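Local coordinates for MutT/nudix family protein (Streptococcus pneumoniae, PDB 4HFQ), which hydrolyses the diphosphate of UDP-linked precursors of peptidoglycan biosynthesis, as a UDP-X diphosphatase of the Nudix family, at the interface of chains A and B. Numbering follows the deposited sequence. Chains: chain A/B, MutT/nudix family protein.

Contact 1: the interface of chains A and B. Residues chain A 7, 10, 139-140; chain B 55, 58-59.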
ATOM      1  N   VAL A   7      -5.971  -4.044  15.587  1.00  9.32           N
ATOM      2  CA  VAL A   7      -6.362  -3.547  14.267  1.00  9.62           C
ATOM      3  C   VAL A   7      -5.409  -4.036  13.180  1.00  9.51           C
ATOM      4  O   VAL A   7      -5.879  -4.472  12.124  1.00  9.27           O
ATOM      5  CB  VAL A   7      -6.512  -2.010  14.269  1.00  9.85           C
ATOM      6  CG1 VAL A   7      -6.662  -1.462  12.858  1.00 10.24           C
ATOM      7  CG2 VAL A   7      -7.716  -1.616  15.121  1.00 10.29           C
ATOM      8  N   LEU A  10      -6.173  -7.751  12.575  1.00  9.17           N
ATOM      9  CA  LEU A  10      -7.411  -7.912  11.821  1.00  9.56           C
ATOM     10  C   LEU A  10      -7.223  -7.557  10.342  1.00  9.29           C
ATOM     11  O   LEU A  10      -7.646  -8.294   9.437  1.00  8.88           O
ATOM     12  CB  LEU A  10      -8.531  -7.078  12.453  1.00 11.17           C
ATOM     13  CG  LEU A  10      -9.901  -7.052  11.774  1.00 12.14           C
ATOM     14  CD1 LEU A  10     -10.588  -8.396  11.880  1.00 13.98           C
ATOM     15  CD2 LEU A  10     -10.799  -5.952  12.335  1.00 13.60           C
ATOM     16  N   GLN A 139      -5.575   2.980  10.563  1.00  8.72           N
ATOM     17  CA  GLN A 139      -7.006   2.946  10.281  1.00  8.56           C
ATOM     18  C   GLN A 139      -7.344   1.606   9.616  1.00  8.63           C
ATOM     19  O   GLN A 139      -6.439   0.814   9.304  1.00  8.58           O
ATOM     20  CB  GLN A 139      -7.432   4.158   9.445  1.00  8.74           C
ATOM     21  CG  GLN A 139      -6.573   4.347   8.197  1.00  8.71           C
ATOM     22  CD  GLN A 139      -6.820   5.675   7.537  1.00  8.54           C
ATOM     23  OE1 GLN A 139      -7.763   5.836   6.782  1.00  9.16           O
ATOM     24  NE2 GLN A 139      -5.952   6.651   7.837  1.00  8.83           N
ATOM     25  N   SER A 140      -8.631   1.356   9.386  1.00  8.62           N
ATOM     26  CA  SER A 140      -9.059   0.019   8.949  1.00  9.19           C
ATOM     27  C   SER A 140      -8.353  -0.411   7.664  1.00  9.41           C
ATOM     28  O   SER A 140      -7.940  -1.583   7.550  1.00  9.84           O
ATOM     29  CB  SER A 140     -10.573  -0.053   8.808  1.00  9.47           C
ATOM     30  OG  SER A 140     -11.063   0.902   7.908  1.00  9.68           O
TER
ATOM     31  N   VAL B  55     -11.127   0.572  19.735  1.00 14.17           N
ATOM     32  CA  VAL B  55     -11.050  -0.197  18.490  1.00 14.26           C
ATOM     33  C   VAL B  55     -11.823   0.511  17.371  1.00 13.60           C
ATOM     34  O   VAL B  55     -11.301   0.691  16.270  1.00 12.95           O
ATOM     35  CB  VAL B  55     -11.529  -1.653  18.688  1.00 14.20           C
ATOM     36  CG1 VAL B  55     -11.625  -2.377  17.347  1.00 14.70           C
ATOM     37  CG2 VAL B  55     -10.582  -2.408  19.600  1.00 14.99           C
ATOM     38  N   VAL B  58      -9.936   3.692  16.182  1.00 12.93           N
ATOM     39  CA  VAL B  58      -8.776   3.363  15.350  1.00 12.33           C
ATOM     40  C   VAL B  58      -9.204   2.880  13.960  1.00 11.76           C
ATOM     41  O   VAL B  58      -8.614   3.270  12.949  1.00 11.52           O
ATOM     42  CB  VAL B  58      -7.828   2.380  16.056  1.00 12.00           C
ATOM     43  CG1 VAL B  58      -6.669   2.003  15.135  1.00 11.89           C
ATOM     44  CG2 VAL B  58      -7.295   3.036  17.311  1.00 12.94           C
ATOM     45  N   LEU B  59     -10.276   2.109  13.888  1.00 11.48           N
ATOM     46  CA  LEU B  59     -10.716   1.567  12.602  1.00 11.26           C
ATOM     47  C   LEU B  59     -11.207   2.635  11.642  1.00 11.55           C
ATOM     48  O   LEU B  59     -11.050   2.516  10.430  1.00 11.64           O
ATOM     49  CB  LEU B  59     -11.811   0.517  12.815  1.00 11.52           C
ATOM     50  CG  LEU B  59     -11.306  -0.830  13.319  1.00 12.13           C
ATOM     51  CD1 LEU B  59     -12.485  -1.657  13.769  1.00 13.32           C
ATOM     52  CD2 LEU B  59     -10.500  -1.602  12.284  1.00 12.46           C
TER
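The backbone N of A:Ser140 donates a hydrogen bond to the carbonyl O of B:Leu59, 2.9 Å away. The bond caps a carbonyl at the end of its helix, where no further turn follows to supply a donor. A:Ser140 OG adds a weak bond to the same oxygen at 3.0 Å, so the serine meets one carbonyl with both its amide and its hydroxyl. Its chi1 of 58°, which sets OG between the backbone N and the carbonyl carbon, brings the hydroxyl round toward that acceptor. Beside this polar point the side chain of B:Leu59 reaches in toward chain A and works with one methyl: CD2 touches A:Ser140 CB at 3.8 Å and A:Val7 CG1 at 3.9 Å, bridging loop and helix. A:Val7 presents both of its branches, crossing B:Val58 and B:Leu59 at a slant. Its CG2 lies 3.8 Å from B:Val58 CG1, and CG1 is the nearer of the two to the leucine methyl. With chi1 at 169°, CG1 stands opposite the backbone N and CG2 next to it, a setting in which both methyls face B:Val58 CG1 and B:Leu59 CD2 together. Further out, A:Leu10, one turn along the same helix, extends the apolar wall with CD2 4.4 Å from B:Leu59 CD2. A:Gln139 precedes the serine in its loop. The patch joins helix 3-23 and the loop between helix 133-136 and strand 143-153 of chain A to the C-terminal end of helix 52-59 of chain B, whose last carbonyl takes the serine bonds.

Contact 2: the interface of chains A and B. Residues chain A 9, 12-13, 16; chain B 35-36, 39, 103.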
ATOM      1  N   TYR A   9      -3.583  -6.796  13.241  1.00  8.93           N
ATOM      2  CA  TYR A   9      -3.838  -8.238  13.067  1.00  9.16           C
ATOM      3  C   TYR A   9      -5.089  -8.457  12.248  1.00  8.66           C
ATOM      4  O   TYR A   9      -5.063  -9.273  11.315  1.00  8.41           O
ATOM      5  CB  TYR A   9      -4.011  -8.929  14.428  1.00  9.44           C
ATOM      6  CG  TYR A   9      -2.731  -9.263  15.160  1.00 10.36           C
ATOM      7  CD1 TYR A   9      -1.770 -10.084  14.580  1.00 10.73           C
ATOM      8  CD2 TYR A   9      -2.485  -8.762  16.439  1.00 10.74           C
ATOM      9  CE1 TYR A   9      -0.597 -10.400  15.237  1.00 11.43           C
ATOM     10  CE2 TYR A   9      -1.313  -9.071  17.111  1.00 11.08           C
ATOM     11  CZ  TYR A   9      -0.368  -9.873  16.506  1.00 11.83           C
ATOM     12  OH  TYR A   9       0.824 -10.200  17.129  1.00 14.42           O
ATOM     13  N   ARG A  12      -4.553  -7.536   8.563  1.00  8.11           N
ATOM     14  CA  ARG A  12      -3.721  -8.518   7.890  1.00  8.32           C
ATOM     15  C   ARG A  12      -4.474  -9.824   7.604  1.00  8.46           C
ATOM     16  O   ARG A  12      -4.383 -10.394   6.501  1.00  8.70           O
ATOM     17  CB  ARG A  12      -2.445  -8.776   8.704  1.00  8.52           C
ATOM     18  CG  ARG A  12      -1.515  -9.778   8.067  1.00  8.56           C
ATOM     19  CD  ARG A  12      -0.936  -9.289   6.749  1.00  8.86           C
ATOM     20  NE  ARG A  12      -0.136 -10.344   6.140  1.00  9.31           N
ATOM     21  CZ  ARG A  12      -0.023 -10.552   4.833  1.00  9.54           C
ATOM     22  NH1 ARG A  12      -0.609  -9.743   3.932  1.00 10.35           N
ATOM     23  NH2 ARG A  12       0.688 -11.592   4.416  1.00 10.02           N
ATOM     24  N   MET A  13      -5.235 -10.303   8.586  1.00  8.49           N
ATOM     25  CA  MET A  13      -5.983 -11.545   8.380  1.00  9.32           C
ATOM     26  C   MET A  13      -7.076 -11.407   7.334  1.00  9.13           C
ATOM     27  O   MET A  13      -7.296 -12.343   6.540  1.00  9.07           O
ATOM     28  CB  MET A  13      -6.563 -12.025   9.702  1.00 10.15           C
ATOM     29  CG  MET A  13      -5.476 -12.497  10.638  1.00 10.52           C
ATOM     30  SD  MET A  13      -6.036 -13.455  12.051  1.00 13.00           S
ATOM     31  CE  MET A  13      -6.866 -12.163  12.949  1.00 12.78           C
ATOM     32  N   ILE A  16      -5.112 -11.731   3.994  1.00  7.84           N
ATOM     33  CA  ILE A  16      -4.692 -13.086   3.678  1.00  8.18           C
ATOM     34  C   ILE A  16      -5.879 -13.937   3.233  1.00  8.24           C
ATOM     35  O   ILE A  16      -5.799 -14.666   2.228  1.00  8.24           O
ATOM     36  CB  ILE A  16      -3.973 -13.759   4.874  1.00  8.20           C
ATOM     37  CG1 ILE A  16      -2.689 -13.002   5.263  1.00  8.64           C
ATOM     38  CG2 ILE A  16      -3.669 -15.203   4.491  1.00  9.08           C
ATOM     39  CD1 ILE A  16      -2.121 -13.388   6.630  1.00  9.11           C
TER
ATOM     40  N   ASP B  35       1.016 -18.496   7.624  1.00  9.41           N
ATOM     41  CA  ASP B  35       1.011 -17.090   7.996  1.00  9.51           C
ATOM     42  C   ASP B  35      -0.111 -16.841   8.999  1.00  9.14           C
ATOM     43  O   ASP B  35       0.118 -16.316  10.095  1.00  9.56           O
ATOM     44  CB  ASP B  35       0.854 -16.268   6.707  1.00  9.49           C
ATOM     45  CG  ASP B  35       1.131 -14.754   6.866  1.00  9.89           C
ATOM     46  OD1 ASP B  35       1.392 -14.247   7.976  1.00 10.89           O
ATOM     47  OD2 ASP B  35       1.061 -14.088   5.809  1.00 10.28           O
ATOM     48  N   LEU B  36      -1.323 -17.278   8.645  1.00  8.79           N
ATOM     49  CA  LEU B  36      -2.472 -17.162   9.554  1.00  9.23           C
ATOM     50  C   LEU B  36      -2.218 -17.837  10.891  1.00  9.08           C
ATOM     51  O   LEU B  36      -2.521 -17.261  11.935  1.00  9.56           O
ATOM     52  CB  LEU B  36      -3.727 -17.748   8.921  1.00  9.37           C
ATOM     53  CG  LEU B  36      -4.352 -16.918   7.796  1.00  9.50           C
ATOM     54  CD1 LEU B  36      -5.290 -17.797   6.976  1.00 10.29           C
ATOM     55  CD2 LEU B  36      -5.081 -15.696   8.329  1.00 10.75           C
ATOM     56  N   LEU B  39       0.162 -15.746  13.052  1.00  9.78           N
ATOM     57  CA  LEU B  39      -0.529 -14.556  13.572  1.00  9.81           C
ATOM     58  C   LEU B  39      -1.480 -14.931  14.713  1.00  9.68           C
ATOM     59  O   LEU B  39      -1.490 -14.288  15.771  1.00  9.37           O
ATOM     60  CB  LEU B  39      -1.300 -13.828  12.459  1.00 10.51           C
ATOM     61  CG  LEU B  39      -0.443 -13.255  11.317  1.00 10.69           C
ATOM     62  CD1 LEU B  39      -1.334 -12.886  10.140  1.00 11.45           C
ATOM     63  CD2 LEU B  39       0.361 -12.047  11.789  1.00 11.71           C
ATOM     64  N   GLY B 103      -0.051  -4.895   5.375  1.00  9.14           N
ATOM     65  CA  GLY B 103       0.706  -5.180   6.578  1.00  9.36           C
ATOM     66  C   GLY B 103       2.187  -4.880   6.494  1.00  9.27           C
ATOM     67  O   GLY B 103       2.926  -5.064   7.451  1.00 10.56           O
TER
HETATM   68  O   HOH W   1       1.747 -11.585   7.835  1.00 13.70           O
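A:Arg12 and B:Asp35 meet nearly perpendicular, joined by a salt bridge from NH2 to OD2 at 2.9 Å. The nitrogen meets this carboxylate oxygen nearly along its C-O axis, but the oxygen lies 23° out of the guanidinium plane, and the two planar groups are turned 45° apart. A water closes a second route: it pairs with A:Arg12 NE at 2.8 Å and with B:Asp35 OD1 at 2.7 Å, so both carboxylate oxygens are tied to the arginine. A:Ile16 supports the pair from within its own chain, its CG1 lying 3.6 Å above the centre of the guanidinium plane, while its CD1 packs against the carboxylate carbon CG of B:Asp35. The arginine reaches this position by a bend at chi2 (65°), and its CG rests on B:Leu39 CD1 at 3.7 Å. That leucine splits its methyls: CD1 also touches A:Ile16 CD1, whereas CD2 meets the ring of A:Tyr9 at its edge, in plane, 3.9 Å from CE1. A:Ile16 and B:Leu36 run antiparallel alongside each other, with CG2 of the isoleucine 3.8 Å from CG of the leucine. A:Met13 crosses B:Leu36 aslant, bringing CG up to CD2. Successive turns of helix 3-23 of chain A thus pack on helix 27-45 of chain B, with the loop at B:Gly103 in the Nudix domain beside the arginine stem.

Contact 1 and contact 2 lie about 14 Å apart, measured between the centres of their C-alpha atoms, and share helix 3-23 of chain A. Its earlier residues serve contact 1 and its later ones mostly contact 2, with A:Tyr9 and A:Leu10 neighbours at the changeover. Chain B answers with two different helices, 52-59 and 27-45, so one helix is gripped by two N-terminal elements of the partner. Each contact also draws in a loop from the Nudix region, of chain A in one and chain B in the other. Two-fold symmetry repeats both, consistent with a dimer in which the N-terminal helices pack against each other.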